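Local coordinates for PLP-Dependent L-Arginine Hydroxylase MppP (Streptomyces wadayamensis, PDB 6C9B), which oxidises L-arginine with pyridoxal 5'-phosphate as cofactor, acting as an oxidase rather than an oxygenase, and binds its product 4-hydroxy-2-ketoarginine, at residues B[308-322]-B[346-358]. Numbering follows the deposited sequence.
Sequences SVERVAFAGRTGTEV and DGDHMVRIALSRS. With EGV ((4S)-5-carbamimidamido-4-hydroxy-2-oxopentanoic acid), chain F.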
loop_
_atom_site.group_PDB
_atom_site.type_symbol
_atom_site.label_atom_id
_atom_site.label_comp_id
_atom_site.label_asym_id
_atom_site.label_seq_id
_atom_site.Cartn_x
_atom_site.Cartn_y
_atom_site.Cartn_z
ATOM N N SER B 308 -2.264 22.386 5.265
ATOM C CA SER B 308 -3.171 21.886 6.289
ATOM C C SER B 308 -2.464 21.502 7.574
ATOM O O SER B 308 -3.072 20.871 8.435
ATOM C CB SER B 308 -3.940 20.672 5.779
ATOM O OG SER B 308 -3.040 19.605 5.465
ATOM N N VAL B 309 -1.190 21.844 7.714
ATOM C CA VAL B 309 -0.480 21.661 8.965
ATOM C C VAL B 309 0.193 22.982 9.325
ATOM O O VAL B 309 0.476 23.815 8.465
ATOM C CB VAL B 309 0.538 20.512 8.886
ATOM C CG1 VAL B 309 -0.172 19.199 8.570
ATOM C CG2 VAL B 309 1.630 20.797 7.798
ATOM N N GLU B 310 0.449 23.164 10.621
ATOM C CA GLU B 310 0.955 24.438 11.128
ATOM C C GLU B 310 2.046 24.193 12.156
ATOM O O GLU B 310 1.799 23.564 13.187
ATOM C CB GLU B 310 -0.193 25.257 11.750
ATOM C CG GLU B 310 0.206 26.559 12.407
ATOM C CD GLU B 310 0.502 27.690 11.419
ATOM O OE1 GLU B 310 0.545 27.455 10.192
ATOM O OE2 GLU B 310 0.710 28.823 11.886
ATOM N N ARG B 311 3.221 24.768 11.922
ATOM C CA ARG B 311 4.307 24.737 12.900
ATOM C C ARG B 311 4.153 25.875 13.895
ATOM O O ARG B 311 3.793 27.000 13.536
ATOM C CB ARG B 311 5.673 24.862 12.223
ATOM C CG ARG B 311 6.011 23.721 11.273
ATOM C CD ARG B 311 7.500 23.706 10.983
ATOM N NE ARG B 311 7.932 24.882 10.240
ATOM C CZ ARG B 311 9.205 25.132 9.939
ATOM N NH1 ARG B 311 10.137 24.295 10.352
ATOM N NH2 ARG B 311 9.546 26.217 9.252
ATOM N N VAL B 312 4.447 25.574 15.154
ATOM C CA VAL B 312 4.465 26.560 16.223
ATOM C C VAL B 312 5.811 26.436 16.934
ATOM O O VAL B 312 6.234 25.327 17.274
ATOM C CB VAL B 312 3.290 26.361 17.203
ATOM C CG1 VAL B 312 3.334 25.020 17.823
ATOM C CG2 VAL B 312 3.313 27.440 18.275
ATOM N N ALA B 313 6.497 27.557 17.126
ATOM C CA ALA B 313 7.784 27.584 17.798
ATOM C C ALA B 313 7.643 28.198 19.177
ATOM O O ALA B 313 6.791 29.064 19.412
ATOM C CB ALA B 313 8.818 28.399 17.017
ATOM N N PHE B 314 8.513 27.781 20.085
ATOM C CA PHE B 314 8.486 28.353 21.420
ATOM C C PHE B 314 9.913 28.581 21.885
ATOM O O PHE B 314 10.827 27.834 21.528
ATOM C CB PHE B 314 7.721 27.466 22.409
ATOM C CG PHE B 314 7.598 26.078 21.970
ATOM C CD1 PHE B 314 8.623 25.182 22.193
ATOM C CD2 PHE B 314 6.478 25.664 21.275
ATOM C CE1 PHE B 314 8.520 23.889 21.754
ATOM C CE2 PHE B 314 6.369 24.390 20.832
ATOM C CZ PHE B 314 7.390 23.491 21.073
ATOM N N ALA B 315 10.111 29.655 22.624
ATOM C CA ALA B 315 11.367 29.830 23.321
ATOM C C ALA B 315 11.247 29.155 24.679
ATOM O O ALA B 315 10.167 29.103 25.273
ATOM C CB ALA B 315 11.701 31.317 23.468
ATOM N N GLY B 316 12.352 28.582 25.142
ATOM C CA GLY B 316 12.436 28.136 26.511
ATOM C C GLY B 316 12.007 26.712 26.776
ATOM O O GLY B 316 12.169 26.240 27.907
ATOM N N ARG B 317 11.447 26.013 25.792
ATOM C CA ARG B 317 11.117 24.604 25.969
ATOM C C ARG B 317 11.258 23.877 24.644
ATOM O O ARG B 317 11.293 24.496 23.576
ATOM C CB ARG B 317 9.699 24.399 26.503
ATOM C CG ARG B 317 8.652 25.309 25.893
ATOM C CD ARG B 317 7.828 25.948 26.989
ATOM N NE ARG B 317 7.216 24.922 27.827
ATOM C CZ ARG B 317 6.341 25.161 28.795
ATOM N NH1 ARG B 317 5.957 26.403 29.062
ATOM N NH2 ARG B 317 5.844 24.149 29.493
ATOM N N THR B 318 11.318 22.552 24.730
ATOM C CA THR B 318 11.405 21.702 23.548
ATOM C C THR B 318 10.029 21.183 23.138
ATOM O O THR B 318 9.083 21.145 23.924
ATOM C CB THR B 318 12.335 20.514 23.780
ATOM O OG1 THR B 318 11.741 19.615 24.728
ATOM C CG2 THR B 318 13.709 20.994 24.268
ATOM N N GLY B 319 9.926 20.801 21.869
ATOM C CA GLY B 319 8.681 20.238 21.377
ATOM C C GLY B 319 8.335 18.925 22.039
ATOM O O GLY B 319 7.154 18.611 22.227
ATOM N N THR B 320 9.353 18.133 22.386
ATOM C CA THR B 320 9.126 16.901 23.132
ATOM C C THR B 320 8.497 17.187 24.493
ATOM O O THR B 320 7.545 16.510 24.900
ATOM C CB THR B 320 10.448 16.144 23.275
ATOM O OG1 THR B 320 10.908 15.764 21.966
ATOM C CG2 THR B 320 10.279 14.895 24.102
ATOM N N GLU B 321 9.006 18.190 25.211
ATOM C CA GLU B 321 8.431 18.522 26.512
ATOM C C GLU B 321 7.018 19.078 26.369
ATOM O O GLU B 321 6.121 18.718 27.143
ATOM C CB GLU B 321 9.325 19.526 27.240
ATOM C CG GLU B 321 10.703 18.987 27.600
ATOM C CD GLU B 321 11.686 20.092 27.953
ATOM O OE1 GLU B 321 12.834 19.769 28.326
ATOM O OE2 GLU B 321 11.311 21.283 27.854
ATOM N N VAL B 322 6.800 19.970 25.402
ATOM C CA VAL B 322 5.450 20.474 25.147
ATOM C C VAL B 322 4.520 19.320 24.810
ATOM O O VAL B 322 3.383 19.247 25.297
ATOM C CB VAL B 322 5.473 21.517 24.013
ATOM C CG1 VAL B 322 4.053 21.851 23.566
ATOM C CG2 VAL B 322 6.203 22.769 24.461
ATOM N N ASP B 346 17.478 20.989 14.847
ATOM C CA ASP B 346 16.890 22.154 14.195
ATOM C C ASP B 346 15.403 22.288 14.539
ATOM O O ASP B 346 14.857 23.393 14.509
ATOM C CB ASP B 346 17.054 22.063 12.670
ATOM C CG ASP B 346 18.490 22.336 12.181
ATOM O OD1 ASP B 346 19.388 22.681 12.977
ATOM O OD2 ASP B 346 18.700 22.189 10.953
ATOM N N GLY B 347 14.731 21.177 14.850
ATOM C CA GLY B 347 13.307 21.191 15.154
ATOM C C GLY B 347 12.986 21.050 16.626
ATOM O O GLY B 347 11.842 20.758 16.999
ATOM N N ASP B 348 13.988 21.252 17.488
ATOM C CA ASP B 348 13.807 20.938 18.896
ATOM C C ASP B 348 12.827 21.866 19.590
ATOM O O ASP B 348 12.317 21.512 20.654
ATOM C CB ASP B 348 15.134 20.993 19.644
ATOM C CG ASP B 348 15.582 19.632 20.109
ATOM O OD1 ASP B 348 14.733 18.887 20.647
ATOM O OD2 ASP B 348 16.771 19.301 19.934
ATOM N N HIS B 349 12.559 23.041 19.032
ATOM C CA HIS B 349 11.710 24.002 19.720
ATOM C C HIS B 349 10.428 24.272 18.950
ATOM O O HIS B 349 9.848 25.345 19.078
ATOM C CB HIS B 349 12.488 25.287 19.989
ATOM C CG HIS B 349 13.656 25.075 20.901
ATOM N ND1 HIS B 349 13.511 24.879 22.259
ATOM C CD2 HIS B 349 14.983 24.990 20.648
ATOM C CE1 HIS B 349 14.701 24.698 22.803
ATOM N NE2 HIS B 349 15.610 24.757 21.847
ATOM N N MET B 350 9.968 23.287 18.175
ATOM C CA MET B 350 8.706 23.383 17.455
ATOM C C MET B 350 7.853 22.133 17.646
ATOM O O MET B 350 8.365 21.020 17.832
ATOM C CB MET B 350 8.943 23.600 15.974
ATOM C CG MET B 350 9.553 24.948 15.680
ATOM S SD MET B 350 9.862 25.122 13.903
ATOM C CE MET B 350 11.451 24.305 13.736
ATOM N N VAL B 351 6.531 22.333 17.588
ATOM C CA VAL B 351 5.577 21.251 17.368
ATOM C C VAL B 351 4.757 21.583 16.132
ATOM O O VAL B 351 4.666 22.736 15.705
ATOM C CB VAL B 351 4.630 20.998 18.561
ATOM C CG1 VAL B 351 5.405 20.650 19.800
ATOM C CG2 VAL B 351 3.778 22.189 18.816
ATOM N N ARG B 352 4.120 20.560 15.584
ATOM C CA ARG B 352 3.261 20.705 14.415
ATOM C C ARG B 352 1.835 20.347 14.801
ATOM O O ARG B 352 1.604 19.356 15.498
ATOM C CB ARG B 352 3.727 19.812 13.249
ATOM C CG ARG B 352 3.176 20.250 11.910
ATOM C CD ARG B 352 3.368 19.187 10.818
ATOM N NE ARG B 352 2.480 18.044 11.051
ATOM C CZ ARG B 352 2.280 17.050 10.181
ATOM N NH1 ARG B 352 1.453 16.064 10.482
ATOM N NH2 ARG B 352 2.905 17.035 9.006
ATOM N N ILE B 353 0.887 21.167 14.347
ATOM C CA ILE B 353 -0.546 21.015 14.605
ATOM C C ILE B 353 -1.265 20.722 13.293
ATOM O O ILE B 353 -1.040 21.411 12.291
ATOM C CB ILE B 353 -1.112 22.296 15.241
ATOM C CG1 ILE B 353 -0.438 22.553 16.581
ATOM C CG2 ILE B 353 -2.620 22.230 15.406
ATOM C CD1 ILE B 353 -0.784 23.924 17.147
ATOM N N ALA B 354 -2.134 19.712 13.307
ATOM C CA ALA B 354 -2.956 19.367 12.154
ATOM C C ALA B 354 -4.185 20.258 12.074
ATOM O O ALA B 354 -4.921 20.407 13.054
ATOM C CB ALA B 354 -3.418 17.911 12.244
ATOM N N LEU B 355 -4.412 20.841 10.900
ATOM C CA LEU B 355 -5.519 21.768 10.691
ATOM C C LEU B 355 -6.718 21.124 9.996
ATOM O O LEU B 355 -7.809 21.710 10.004
ATOM C CB LEU B 355 -5.055 22.965 9.870
ATOM C CG LEU B 355 -3.934 23.824 10.468
ATOM C CD1 LEU B 355 -3.659 24.983 9.529
ATOM C CD2 LEU B 355 -4.288 24.350 11.858
ATOM N N SER B 356 -6.542 19.945 9.389
ATOM C CA SER B 356 -7.664 19.258 8.736
ATOM C C SER B 356 -8.447 18.504 9.800
ATOM O O SER B 356 -8.428 17.274 9.891
ATOM C CB SER B 356 -7.179 18.328 7.635
ATOM O OG SER B 356 -6.603 19.089 6.585
ATOM N N ARG B 357 -9.167 19.297 10.594
ATOM C CA ARG B 357 -9.875 18.869 11.787
ATOM C C ARG B 357 -11.107 19.745 11.910
ATOM O O ARG B 357 -11.092 20.909 11.517
ATOM C CB ARG B 357 -9.045 19.035 13.065
ATOM C CG ARG B 357 -7.785 18.200 13.123
ATOM C CD ARG B 357 -8.138 16.759 13.186
ATOM N NE ARG B 357 -6.966 15.925 13.447
ATOM C CZ ARG B 357 -6.117 15.501 12.525
ATOM N NH1 ARG B 357 -6.275 15.808 11.233
ATOM N NH2 ARG B 357 -5.102 14.758 12.905
ATOM N N SER B 358 -12.164 19.194 12.483
ATOM C CA SER B 358 -13.288 20.041 12.841
ATOM C C SER B 358 -12.809 21.140 13.779
ATOM O O SER B 358 -11.919 20.933 14.605
ATOM C CB SER B 358 -14.394 19.200 13.475
ATOM O OG SER B 358 -14.963 18.352 12.490
HETATM C C10 EGV F . 1.689 13.719 7.969
HETATM C C02 EGV F . 1.592 8.707 7.365
HETATM C C03 EGV F . 3.581 7.397 6.614
HETATM C C06 EGV F . 1.636 10.051 6.665
HETATM C C07 EGV F . 1.947 11.116 7.739
HETATM C C09 EGV F . 2.186 12.533 7.156
HETATM N N01 EGV F . 2.916 8.158 7.622
HETATM N N04 EGV F . 4.865 6.856 6.871
HETATM N N05 EGV F . 3.019 7.228 5.435
HETATM O O08 EGV F . 0.421 10.315 6.090
HETATM O O11 EGV F . 1.734 14.808 7.429
HETATM O O12 EGV F . 1.252 13.589 9.129
HETATM O O13 EGV F . 2.750 12.724 6.084
HETATM O O HOH W 1 -4.082 18.282 8.822
HETATM O O HOH W 2 -4.757 17.402 5.407
HETATM O O HOH W 3 11.968 18.344 20.905
#
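One side of the product carboxylate pocket is formed by an antiparallel strand pair, 309-314 with 350-354, where Val309 packs against the guanidinium of Arg352. The guanidinium of Arg352 grips the carboxylate of EGV with two bonds, NH1 to O12 at 2.8 Å and NH2 to O11 at 3.0 Å. Val309 CG1 sits over the centre of one guanidinium face, 3.6 Å from Arg352 CZ, while the carboxylate meets the guanidinium edge. Arg352 runs nearly extended to CD, then bends at chi3 (71°), which turns the head toward the ligand. Ala26 O also accepts from NH1.

Backbone bonds pair Glu310 with Ile353 and Val312 with Val351. On the side of Val309 and Arg352, Met350 SD covers one face of the Arg311 guanidinium, which is salt-bridged to Asp302. Val312, Val351 and Ile353 point to the other side, where helix 359-372 covers Ile353.

At the end away from the ligand, His349 O lies over one face of the Phe314 ring and Val322 CG2 over the opposite face. His349 ND1 donates to Arg317 O at 2.6 Å, in the imidazole plane but from above the carbonyl plane. Asp348 O accepts from Gly319 N at 2.8 Å. A carboxylate-binding arginine on a small-domain strand is typical of class I aminotransferase-fold enzymes.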